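Local coordinates for prenyltransference for protein (Lavandula lanata, PDB 5HC8) that catalyses the head-to-middle joining of two dimethylallyl diphosphate units into lavandulyl diphosphate, as a prenyltransferase related to undecaprenyl diphosphate synthases, at residues Glu146-Ala151 against Ala172-His177; Arg51-Gly56 against Ser98-Gln103; Ser187-Ile192 against Ala233-Arg238; Ala156-Val159 against Ile163-Pro166. One frame throughout, in Å; residues are numbered along the deposited sequence.

Interaction 1 (Glu146-Ala151 against Ala172-His177); sequences EDIVEA and ATFEQH
Phe174 holds CG anti to its backbone N (chi1 -160°), which swings the end of its ring toward the CG2 methyl of Ile148, itself anti to that residue's N; the two meet where helices 144-160 and 171-176 pack at the subunit interface of this cis-prenyltransferase fold. The two side chains cross at about a right angle, with Ile148 CG2 3.8 Å from Phe174 CZ. The ring also meets backbone obliquely, as Ile148 O lies 3.6 Å from Phe174 CZ. One turn further along helix 144-160, Ala151 CB comes within 3.9 Å of Phe174 CE1, again at a slant to the ring. The small Ala151 side chain is consistent with the close backbones, whose CA atoms at Ala151 and His177 are 4.8 Å apart. Trp206 stacks on the Phe174 ring, while Ala152 of the second subunit packs against Phe174, which places this buried apolar patch at the dimer contact. Ala151 CB also touches both CB and the carbonyl oxygen of His177. The imidazole itself turns back on the preceding helical turn, where His177 ND1 donates to Thr173 O at 2.8 Å, the acceptor lying close to the ring plane.

Interaction 2 (Arg51-Gly56 against Ser98-Gln103); sequences RASQLG and SQQDIQ
Gln100 reaches from the loop that leads from helix 91-97 into strand 103-107, an outermost strand of the parallel sheet, to Ser53 and Gln54, in the last turn of helix 34-54. Its CB starts beside the hydroxyl, 3.8 Å from Ser53 OG, and CG runs on past the same oxygen. Extended beyond CG (chi2 -170°), the chain carries Gln100 CD to 4.1 Å from Ser53 CB, laying the amide alongside the serine. At the tip, Gln100 NE2 comes 3.5 Å from Ser53 OG at an angle too poor for a hydrogen bond, and it also rests 3.8 Å from Gln54 CG. It donates instead to Ser50 O, one turn back in the same helix, and to a water. Two waters complete the joint: one lies 2.6 Å from both Ser53 OG and Gln100 O and donates to the carbonyl, while the other lies 3.0 Å from Ser53 OG and accepts from Gln100 NE2 at 3.2 Å. Gln100 is the third residue of a type I turn, which Ser98 OG tightens as an ST turn. A Schellman motif at Gly56 ends the helix. Gln100 NE2 thus bonds the helix directly at Ser50 and reaches Ser53 through water.

Interaction 3 (Ser187-Ile192 against Ala233-Arg238); sequences SPDLLI and ASYRCR
Beside the packing of Tyr235 on Asp189 and Leu190, one hydroxyl oxygen is gripped twice by a single guanidinium group: Ser234 OG takes Arg238 NE at 3.2 Å and Arg238 NH2 at 3.0 Å. The approach is side-on, and the oxygen lies 8° out of the guanidinium plane. Arg238 also forms a salt bridge with Glu212 and a hydrogen bond to Phe213 O, tying the end of helix 225-237 to strand 212-215, the outermost strand on that side of the parallel sheet. The contact itself belongs to Tyr235. Its ring leaves the helix with a trans first torsion (chi1 -177°) and reaches the start of strand 190-193. Tyr235 CD1 meets Leu190 CB at 4.0 Å, and further out Tyr235 CE1 lies 3.4 Å from Asp189 O. At the end of the ring, Tyr235 OH rests 3.6 Å from Asp189 CB, with the aspartate carboxylate turned 65° from the ring plane. That carboxylate is held by other partners: OD1 by a salt bridge to Arg240 and OD2 by the backbone N of His15. Leu190 continues the packing onto Ala231 and Leu232 of the same helix and onto Tyr214, so this is the helix-on-sheet layering of an alpha/beta fold. Across the two segments the attraction is mainly van der Waals, between an aromatic ring, aliphatic carbons and the carbonyl of Asp189, just ahead of the strand. The charged groups of Asp189 and Arg238 are matched at the margins, while the tyrosine ring supplies the apolar packing between strand and helix.

Interaction 4 (Ala156-Val159 against Ile163-Pro166); sequences AAKV and ILRP
The chain doubles back just beyond helix 144-160, and Lys158 O takes two weak hydrogen bonds from the returning backbone, from Ile163 N at 2.8 Å (N-H...O angle 125°) and from Leu164 N at 3.4 Å. A straighter CA-H...O contact follows one residue on, with Val159 CA 3.3 Å from Leu164 O and an angle of 163° at the hydrogen. Val159 CG2 lies closer to this carbonyl, 3.4 Å from Leu164 O, than CG1 does. The same CG2, anti to the carbonyl carbon of its own residue, reaches Leu164 CB at 4.1 Å, whereas CG1, anti to the backbone N, meets Pro166 CD, also at 4.1 Å; the valine and proline side chains cross at about a right angle. Lys158 works through its aliphatic part. Its CB sits against the CB atoms of both Ile163 and Leu164, and further along Lys158 CD touches Ile163 CG2 at 4.1 Å. The extended chain then carries the ammonium away to His177, where NZ hydrogen-bonds NE2; because ND1 of that imidazole is itself a donor, NE2 is probably the accepting nitrogen. Arg165 points off and pairs with Asp168. The turn thus starts the connection from helix 144-160 to helix 171-176, far from the chain's centre, and the second subunit lies over it: Ala156 of that subunit packs on Val159, and its Glu160 on Arg165 and Pro166.

How the interactions relate
Interactions 1 and 4 share helix 144-160, their centres 13 Å apart, and both face the second subunit; besides the Lys158–His177 bond, Thr173 packs on Leu164 between them. Interaction 1 is wholly buried and apolar across its segments, whereas interaction 4, farther out, adds weak backbone bonds to partly exposed aliphatic packing. Interactions 2 and 3 belong to the body of the domain, and their nearest atoms are about 5 Å apart without touching. Interaction 3 is buried between sheet and helix and rests on an aromatic ring. Interaction 2 lies at the surface, with water bridging its polar groups. Helix 225-237 connects this pair, since Arg51 and Leu55 pack against it too.

Interaction 1 (Glu146-Ala151 against Ala172-His177)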
loop_
_atom_site.group_PDB
_atom_site.type_symbol
_atom_site.label_atom_id
_atom_site.label_comp_id
_atom_site.label_asym_id
_atom_site.label_seq_id
_atom_site.Cartn_x
_atom_site.Cartn_y
_atom_site.Cartn_z
ATOM N N GLU A 146 -0.715 -12.409 -0.781
ATOM C CA GLU A 146 -0.240 -13.789 -0.702
ATOM C C GLU A 146 1.022 -13.903 0.171
ATOM O O GLU A 146 1.166 -14.829 0.982
ATOM C CB GLU A 146 0.093 -14.331 -2.045
ATOM C CG GLU A 146 -1.044 -14.697 -2.922
ATOM C CD GLU A 146 -1.800 -13.495 -3.513
ATOM O OE1 GLU A 146 -1.407 -12.308 -3.361
ATOM O OE2 GLU A 146 -2.800 -13.770 -4.207
ATOM N N ASP A 147 1.931 -12.941 0.007
ATOM C CA ASP A 147 3.088 -12.791 0.904
ATOM C C ASP A 147 2.724 -12.710 2.378
ATOM O O ASP A 147 3.299 -13.424 3.222
ATOM C CB ASP A 147 3.889 -11.545 0.460
ATOM C CG ASP A 147 5.319 -11.536 0.907
ATOM O OD1 ASP A 147 5.892 -12.565 1.432
ATOM O OD2 ASP A 147 5.919 -10.433 0.660
ATOM N N ILE A 148 1.828 -11.799 2.764
ATOM C CA ILE A 148 1.410 -11.670 4.064
ATOM C C ILE A 148 0.775 -12.978 4.602
ATOM O O ILE A 148 1.031 -13.392 5.758
ATOM C CB ILE A 148 0.483 -10.506 4.230
ATOM C CG1 ILE A 148 1.260 -9.181 3.950
ATOM C CG2 ILE A 148 -0.179 -10.477 5.610
ATOM C CD1 ILE A 148 0.312 -8.006 3.776
ATOM N N VAL A 149 -0.064 -13.609 3.837
ATOM C CA VAL A 149 -0.761 -14.828 4.327
ATOM C C VAL A 149 0.265 -15.940 4.555
ATOM O O VAL A 149 0.233 -16.603 5.574
ATOM C CB VAL A 149 -1.844 -15.294 3.331
ATOM C CG1 VAL A 149 -2.406 -16.675 3.718
ATOM C CG2 VAL A 149 -2.997 -14.302 3.244
ATOM N N GLU A 150 1.208 -16.070 3.650
ATOM C CA GLU A 150 2.225 -17.118 3.718
ATOM C C GLU A 150 3.195 -16.875 4.892
ATOM O O GLU A 150 3.584 -17.834 5.637
ATOM C CB GLU A 150 2.958 -17.252 2.398
ATOM C CG GLU A 150 4.178 -18.152 2.421
ATOM C CD GLU A 150 3.840 -19.615 2.775
ATOM O OE1 GLU A 150 2.662 -19.986 2.595
ATOM O OE2 GLU A 150 4.737 -20.370 3.262
ATOM N N ALA A 151 3.557 -15.625 5.116
ATOM C CA ALA A 151 4.220 -15.238 6.371
ATOM C C ALA A 151 3.429 -15.619 7.633
ATOM O O ALA A 151 4.009 -16.187 8.618
ATOM C CB ALA A 151 4.571 -13.757 6.394
ATOM N N ALA A 172 9.236 -6.971 13.423
ATOM C CA ALA A 172 10.445 -7.544 12.936
ATOM C C ALA A 172 10.298 -9.035 12.698
ATOM O O ALA A 172 10.838 -9.609 11.763
ATOM C CB ALA A 172 11.597 -7.252 13.928
ATOM N N THR A 173 9.572 -9.710 13.576
ATOM C CA THR A 173 9.365 -11.150 13.352
ATOM C C THR A 173 8.541 -11.390 12.081
ATOM O O THR A 173 8.830 -12.236 11.248
ATOM C CB THR A 173 8.634 -11.752 14.593
ATOM O OG1 THR A 173 9.506 -11.576 15.737
ATOM C CG2 THR A 173 8.371 -13.223 14.365
ATOM N N PHE A 174 7.554 -10.534 11.903
ATOM C CA PHE A 174 6.668 -10.707 10.755
ATOM C C PHE A 174 7.439 -10.478 9.479
ATOM O O PHE A 174 7.441 -11.296 8.573
ATOM C CB PHE A 174 5.415 -9.841 10.927
ATOM C CG PHE A 174 4.287 -10.305 10.067
ATOM C CD1 PHE A 174 4.271 -9.980 8.736
ATOM C CD2 PHE A 174 3.323 -11.158 10.575
ATOM C CE1 PHE A 174 3.264 -10.442 7.918
ATOM C CE2 PHE A 174 2.287 -11.620 9.756
ATOM C CZ PHE A 174 2.305 -11.303 8.416
ATOM N N GLU A 175 8.308 -9.482 9.509
ATOM C CA GLU A 175 9.187 -9.147 8.406
ATOM C C GLU A 175 10.113 -10.279 8.005
ATOM O O GLU A 175 10.335 -10.551 6.832
ATOM C CB GLU A 175 9.911 -7.871 8.880
ATOM C CG GLU A 175 10.906 -7.098 8.043
ATOM C CD GLU A 175 10.252 -6.157 7.109
ATOM O OE1 GLU A 175 9.761 -5.038 7.478
ATOM O OE2 GLU A 175 10.211 -6.628 5.970
ATOM N N GLN A 176 10.637 -11.039 8.976
ATOM C CA GLN A 176 11.610 -12.107 8.629
ATOM C C GLN A 176 10.953 -13.329 7.973
ATOM O O GLN A 176 11.616 -14.218 7.463
ATOM C CB GLN A 176 12.312 -12.665 9.899
ATOM C CG GLN A 176 13.002 -11.679 10.819
ATOM C CD GLN A 176 13.180 -12.284 12.243
ATOM O OE1 GLN A 176 13.193 -13.518 12.421
ATOM N NE2 GLN A 176 13.298 -11.421 13.252
ATOM N N HIS A 177 9.620 -13.346 7.927
ATOM C CA HIS A 177 8.904 -14.461 7.257
ATOM C C HIS A 177 8.280 -14.126 5.913
ATOM O O HIS A 177 7.684 -15.004 5.266
ATOM C CB HIS A 177 7.875 -14.960 8.265
ATOM C CG HIS A 177 8.517 -15.626 9.442
ATOM N ND1 HIS A 177 8.788 -14.965 10.619
ATOM C CD2 HIS A 177 9.032 -16.878 9.575
ATOM C CE1 HIS A 177 9.392 -15.801 11.456
ATOM N NE2 HIS A 177 9.543 -16.965 10.844
#

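Interaction 2 (Arg51-Gly56 against Ser98-Gln103)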
loop_
_atom_site.group_PDB
_atom_site.type_symbol
_atom_site.label_atom_id
_atom_site.label_comp_id
_atom_site.label_asym_id
_atom_site.label_seq_id
_atom_site.Cartn_x
_atom_site.Cartn_y
_atom_site.Cartn_z
ATOM N N ARG A 51 21.581 0.856 -15.253
ATOM C CA ARG A 51 21.497 2.229 -14.784
ATOM C C ARG A 51 21.373 2.309 -13.256
ATOM O O ARG A 51 22.090 3.077 -12.608
ATOM C CB ARG A 51 20.401 2.961 -15.518
ATOM C CG ARG A 51 20.197 4.404 -15.125
ATOM C CD ARG A 51 21.429 5.314 -15.269
ATOM N NE ARG A 51 21.608 5.610 -16.698
ATOM C CZ ARG A 51 22.320 6.642 -17.134
ATOM N NH1 ARG A 51 22.891 7.423 -16.272
ATOM N NH2 ARG A 51 22.455 6.847 -18.416
ATOM N N ALA A 52 20.499 1.475 -12.662
ATOM C CA ALA A 52 20.289 1.496 -11.224
ATOM C C ALA A 52 21.608 1.131 -10.526
ATOM O O ALA A 52 21.989 1.753 -9.521
ATOM C CB ALA A 52 19.199 0.505 -10.831
ATOM N N SER A 53 22.336 0.170 -11.099
ATOM C CA SER A 53 23.654 -0.215 -10.557
ATOM C C SER A 53 24.684 0.939 -10.537
ATOM O O SER A 53 25.272 1.265 -9.488
ATOM C CB SER A 53 24.197 -1.448 -11.287
ATOM O OG SER A 53 25.493 -1.786 -10.822
ATOM N N GLN A 54 24.741 1.649 -11.662
ATOM C CA GLN A 54 25.644 2.789 -11.835
ATOM C C GLN A 54 25.278 3.836 -10.852
ATOM O O GLN A 54 26.140 4.538 -10.327
ATOM C CB GLN A 54 25.489 3.416 -13.206
ATOM C CG GLN A 54 25.963 2.593 -14.401
ATOM C CD GLN A 54 25.544 3.289 -15.722
ATOM O OE1 GLN A 54 25.615 4.537 -15.849
ATOM N NE2 GLN A 54 25.040 2.495 -16.679
ATOM N N LEU A 55 24.001 3.969 -10.571
ATOM C CA LEU A 55 23.563 5.030 -9.669
ATOM C C LEU A 55 23.804 4.692 -8.198
ATOM O O LEU A 55 23.562 5.493 -7.332
ATOM C CB LEU A 55 22.082 5.338 -9.887
ATOM C CG LEU A 55 21.703 6.060 -11.163
ATOM C CD1 LEU A 55 20.234 5.913 -11.391
ATOM C CD2 LEU A 55 22.047 7.549 -11.168
ATOM N N GLY A 56 24.260 3.490 -7.896
ATOM C CA GLY A 56 24.500 3.157 -6.509
ATOM C C GLY A 56 23.256 2.708 -5.768
ATOM O O GLY A 56 23.250 2.661 -4.553
ATOM N N SER A 98 29.086 -9.596 -15.723
ATOM C CA SER A 98 29.754 -8.326 -16.002
ATOM C C SER A 98 30.472 -7.806 -14.784
ATOM O O SER A 98 30.387 -8.365 -13.676
ATOM C CB SER A 98 28.742 -7.260 -16.431
ATOM O OG SER A 98 28.032 -6.736 -15.313
ATOM N N GLN A 99 31.157 -6.694 -14.978
ATOM C CA GLN A 99 31.784 -6.000 -13.864
ATOM C C GLN A 99 30.754 -5.364 -12.937
ATOM O O GLN A 99 31.117 -4.910 -11.877
ATOM C CB GLN A 99 32.754 -4.934 -14.354
ATOM C CG GLN A 99 34.003 -5.526 -15.010
ATOM C CD GLN A 99 34.255 -4.949 -16.400
ATOM O OE1 GLN A 99 33.670 -5.405 -17.401
ATOM N NE2 GLN A 99 35.123 -3.934 -16.470
ATOM N N GLN A 100 29.479 -5.324 -13.301
ATOM C CA GLN A 100 28.472 -4.823 -12.339
ATOM C C GLN A 100 28.216 -5.814 -11.235
ATOM O O GLN A 100 27.892 -5.433 -10.090
ATOM C CB GLN A 100 27.218 -4.361 -13.071
ATOM C CG GLN A 100 27.579 -3.174 -13.950
ATOM C CD GLN A 100 26.389 -2.478 -14.550
ATOM O OE1 GLN A 100 25.663 -3.058 -15.376
ATOM N NE2 GLN A 100 26.196 -1.217 -14.170
ATOM N N ASP A 101 28.469 -7.087 -11.546
ATOM C CA ASP A 101 28.562 -8.079 -10.513
ATOM C C ASP A 101 27.222 -8.209 -9.777
ATOM O O ASP A 101 27.169 -8.280 -8.544
ATOM C CB ASP A 101 29.639 -7.715 -9.495
ATOM C CG ASP A 101 30.097 -8.919 -8.678
ATOM O OD1 ASP A 101 29.989 -10.073 -9.139
ATOM O OD2 ASP A 101 30.525 -8.711 -7.550
ATOM N N ILE A 102 26.154 -8.228 -10.554
ATOM C CA ILE A 102 24.814 -8.193 -9.983
ATOM C C ILE A 102 24.442 -9.481 -9.306
ATOM O O ILE A 102 24.742 -10.538 -9.798
ATOM C CB ILE A 102 23.829 -7.823 -11.081
ATOM C CG1 ILE A 102 24.015 -6.324 -11.313
ATOM C CG2 ILE A 102 22.387 -8.171 -10.696
ATOM C CD1 ILE A 102 24.078 -6.088 -12.775
ATOM N N GLN A 103 23.798 -9.370 -8.158
ATOM C CA GLN A 103 23.254 -10.509 -7.500
ATOM C C GLN A 103 21.789 -10.651 -7.889
ATOM O O GLN A 103 21.038 -9.671 -7.737
ATOM C CB GLN A 103 23.353 -10.343 -6.022
ATOM C CG GLN A 103 24.754 -10.066 -5.525
ATOM C CD GLN A 103 24.767 -9.747 -4.031
ATOM O OE1 GLN A 103 24.567 -10.637 -3.214
ATOM N NE2 GLN A 103 24.973 -8.467 -3.674
HETATM O O HOH W 1 26.574 -3.379 -9.103
HETATM O O HOH W 2 27.885 -0.168 -11.700
#

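Interaction 3 (Ser187-Ile192 against Ala233-Arg238)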
loop_
_atom_site.group_PDB
_atom_site.type_symbol
_atom_site.label_atom_id
_atom_site.label_comp_id
_atom_site.label_asym_id
_atom_site.label_seq_id
_atom_site.Cartn_x
_atom_site.Cartn_y
_atom_site.Cartn_z
ATOM N N SER A 187 11.753 -2.938 2.331
ATOM C CA SER A 187 10.841 -1.857 2.029
ATOM C C SER A 187 11.422 -0.921 0.950
ATOM O O SER A 187 12.427 -0.235 1.188
ATOM C CB SER A 187 10.560 -1.164 3.354
ATOM O OG SER A 187 9.978 0.083 3.008
ATOM N N PRO A 188 10.770 -0.817 -0.211
ATOM C CA PRO A 188 11.270 0.163 -1.170
ATOM C C PRO A 188 11.244 1.550 -0.618
ATOM O O PRO A 188 10.320 1.915 0.093
ATOM C CB PRO A 188 10.338 0.032 -2.395
ATOM C CG PRO A 188 9.391 -1.037 -2.073
ATOM C CD PRO A 188 9.556 -1.511 -0.680
ATOM N N ASP A 189 12.277 2.331 -0.979
ATOM C CA ASP A 189 12.280 3.758 -0.750
ATOM C C ASP A 189 11.420 4.464 -1.803
ATOM O O ASP A 189 10.802 5.524 -1.539
ATOM C CB ASP A 189 13.736 4.243 -0.820
ATOM C CG ASP A 189 14.561 3.631 0.277
ATOM O OD1 ASP A 189 14.272 3.959 1.437
ATOM O OD2 ASP A 189 15.362 2.748 -0.021
ATOM N N LEU A 190 11.413 3.897 -2.999
ATOM C CA LEU A 190 10.770 4.520 -4.156
ATOM C C LEU A 190 10.071 3.412 -4.971
ATOM O O LEU A 190 10.693 2.407 -5.247
ATOM C CB LEU A 190 11.803 5.206 -5.051
ATOM C CG LEU A 190 11.352 5.760 -6.383
ATOM C CD1 LEU A 190 10.345 6.847 -6.188
ATOM C CD2 LEU A 190 12.529 6.254 -7.307
ATOM N N LEU A 191 8.814 3.625 -5.331
ATOM C CA LEU A 191 8.040 2.664 -6.098
ATOM C C LEU A 191 7.645 3.438 -7.331
ATOM O O LEU A 191 7.015 4.484 -7.233
ATOM C CB LEU A 191 6.790 2.224 -5.360
ATOM C CG LEU A 191 5.820 1.362 -6.194
ATOM C CD1 LEU A 191 6.441 0.028 -6.455
ATOM C CD2 LEU A 191 4.570 1.136 -5.336
ATOM N N ILE A 192 8.006 2.880 -8.469
ATOM C CA ILE A 192 7.674 3.435 -9.743
ATOM C C ILE A 192 6.579 2.603 -10.427
ATOM O O ILE A 192 6.726 1.426 -10.592
ATOM C CB ILE A 192 8.911 3.440 -10.641
ATOM C CG1 ILE A 192 10.009 4.338 -10.050
ATOM C CG2 ILE A 192 8.568 3.949 -12.016
ATOM C CD1 ILE A 192 11.377 4.185 -10.774
ATOM N N ALA A 233 14.984 11.851 -9.567
ATOM C CA ALA A 233 14.967 13.291 -9.375
ATOM C C ALA A 233 13.723 13.688 -8.595
ATOM O O ALA A 233 13.787 14.592 -7.779
ATOM C CB ALA A 233 14.986 13.989 -10.713
ATOM N N SER A 234 12.553 13.109 -8.915
ATOM C CA SER A 234 11.364 13.375 -8.112
ATOM C C SER A 234 11.622 12.959 -6.663
ATOM O O SER A 234 11.274 13.726 -5.709
ATOM C CB SER A 234 10.122 12.704 -8.755
ATOM O OG SER A 234 8.933 12.772 -7.978
ATOM N N TYR A 235 12.210 11.750 -6.493
ATOM C CA TYR A 235 12.589 11.233 -5.200
ATOM C C TYR A 235 13.433 12.220 -4.402
ATOM O O TYR A 235 13.134 12.496 -3.257
ATOM C CB TYR A 235 13.338 9.921 -5.305
ATOM C CG TYR A 235 13.687 9.315 -3.985
ATOM C CD1 TYR A 235 12.698 8.658 -3.212
ATOM C CD2 TYR A 235 14.973 9.418 -3.454
ATOM C CE1 TYR A 235 12.995 8.137 -2.018
ATOM C CE2 TYR A 235 15.267 8.859 -2.233
ATOM C CZ TYR A 235 14.276 8.239 -1.534
ATOM O OH TYR A 235 14.564 7.697 -0.331
ATOM N N ARG A 236 14.507 12.709 -4.997
ATOM C CA ARG A 236 15.368 13.644 -4.276
ATOM C C ARG A 236 14.651 14.947 -3.876
ATOM O O ARG A 236 14.973 15.523 -2.858
ATOM C CB ARG A 236 16.627 13.967 -5.106
ATOM C CG ARG A 236 17.563 12.789 -5.407
ATOM C CD ARG A 236 18.830 13.291 -6.125
ATOM N NE ARG A 236 19.239 12.456 -7.275
ATOM C CZ ARG A 236 19.161 12.788 -8.582
ATOM N NH1 ARG A 236 18.692 13.970 -9.003
ATOM N NH2 ARG A 236 19.576 11.915 -9.502
ATOM N N CYS A 237 13.700 15.422 -4.667
ATOM C CA CYS A 237 12.854 16.515 -4.229
ATOM C C CYS A 237 11.777 16.168 -3.168
ATOM O O CYS A 237 11.168 17.054 -2.633
ATOM C CB CYS A 237 12.176 17.144 -5.430
ATOM S SG CYS A 237 13.387 17.798 -6.570
ATOM N N ARG A 238 11.542 14.918 -2.820
ATOM C CA ARG A 238 10.541 14.632 -1.767
ATOM C C ARG A 238 11.078 14.931 -0.329
ATOM O O ARG A 238 12.225 14.624 -0.007
ATOM C CB ARG A 238 10.120 13.162 -1.752
ATOM C CG ARG A 238 9.760 12.490 -3.092
ATOM C CD ARG A 238 8.441 12.985 -3.556
ATOM N NE ARG A 238 8.112 12.446 -4.855
ATOM C CZ ARG A 238 7.314 11.406 -5.099
ATOM N NH1 ARG A 238 6.741 10.669 -4.147
ATOM N NH2 ARG A 238 7.090 11.099 -6.349
#

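Interaction 4 (Ala156-Val159 against Ile163-Pro166)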
loop_
_atom_site.group_PDB
_atom_site.type_symbol
_atom_site.label_atom_id
_atom_site.label_comp_id
_atom_site.label_asym_id
_atom_site.label_seq_id
_atom_site.Cartn_x
_atom_site.Cartn_y
_atom_site.Cartn_z
ATOM N N ALA A 156 2.514 -19.177 12.116
ATOM C CA ALA A 156 1.577 -19.990 12.885
ATOM C C ALA A 156 2.181 -21.435 13.063
ATOM O O ALA A 156 2.042 -22.037 14.119
ATOM C CB ALA A 156 0.204 -20.014 12.200
ATOM N N ALA A 157 2.845 -21.965 12.047
ATOM C CA ALA A 157 3.466 -23.256 12.159
ATOM C C ALA A 157 4.487 -23.267 13.278
ATOM O O ALA A 157 4.526 -24.215 14.026
ATOM C CB ALA A 157 4.100 -23.681 10.865
ATOM N N LYS A 158 5.274 -22.192 13.406
ATOM C CA LYS A 158 6.233 -22.052 14.505
ATOM C C LYS A 158 5.602 -21.990 15.870
ATOM O O LYS A 158 6.220 -22.493 16.827
ATOM C CB LYS A 158 7.139 -20.807 14.330
ATOM C CG LYS A 158 8.165 -20.960 13.226
ATOM C CD LYS A 158 9.276 -19.919 13.370
ATOM C CE LYS A 158 10.162 -19.980 12.133
ATOM N NZ LYS A 158 11.113 -18.866 12.119
ATOM N N VAL A 159 4.417 -21.375 15.966
ATOM C CA VAL A 159 3.638 -21.231 17.197
ATOM C C VAL A 159 3.108 -22.616 17.544
ATOM O O VAL A 159 3.210 -23.021 18.688
ATOM C CB VAL A 159 2.473 -20.204 17.093
ATOM C CG1 VAL A 159 1.433 -20.341 18.232
ATOM C CG2 VAL A 159 3.006 -18.773 17.157
ATOM N N ILE A 163 8.045 -23.005 18.907
ATOM C CA ILE A 163 9.219 -22.129 18.681
ATOM C C ILE A 163 8.944 -20.646 19.010
ATOM O O ILE A 163 9.877 -19.882 19.263
ATOM C CB ILE A 163 9.655 -22.230 17.233
ATOM C CG1 ILE A 163 10.099 -23.671 16.940
ATOM C CG2 ILE A 163 10.746 -21.219 16.922
ATOM C CD1 ILE A 163 9.593 -24.223 15.613
ATOM N N LEU A 164 7.660 -20.260 19.021
ATOM C CA LEU A 164 7.244 -18.865 19.105
ATOM C C LEU A 164 5.961 -18.770 19.903
ATOM O O LEU A 164 5.067 -19.569 19.726
ATOM C CB LEU A 164 7.008 -18.377 17.669
ATOM C CG LEU A 164 7.491 -17.025 17.185
ATOM C CD1 LEU A 164 8.968 -16.846 17.408
ATOM C CD2 LEU A 164 7.185 -16.899 15.700
ATOM N N ARG A 165 5.849 -17.788 20.767
ATOM C CA ARG A 165 4.582 -17.504 21.441
ATOM C C ARG A 165 3.821 -16.393 20.669
ATOM O O ARG A 165 4.432 -15.581 19.991
ATOM C CB ARG A 165 4.836 -17.003 22.874
ATOM C CG ARG A 165 4.403 -17.963 23.988
ATOM C CD ARG A 165 5.327 -17.942 25.201
ATOM N NE ARG A 165 5.657 -16.599 25.709
ATOM C CZ ARG A 165 6.724 -15.877 25.366
ATOM N NH1 ARG A 165 7.595 -16.336 24.470
ATOM N NH2 ARG A 165 6.931 -14.688 25.923
ATOM N N PRO A 166 2.499 -16.341 20.794
ATOM C CA PRO A 166 1.804 -15.266 20.089
ATOM C C PRO A 166 2.269 -13.840 20.429
ATOM O O PRO A 166 2.455 -13.017 19.511
ATOM C CB PRO A 166 0.351 -15.501 20.480
ATOM C CG PRO A 166 0.268 -16.984 20.490
ATOM C CD PRO A 166 1.578 -17.435 21.119
#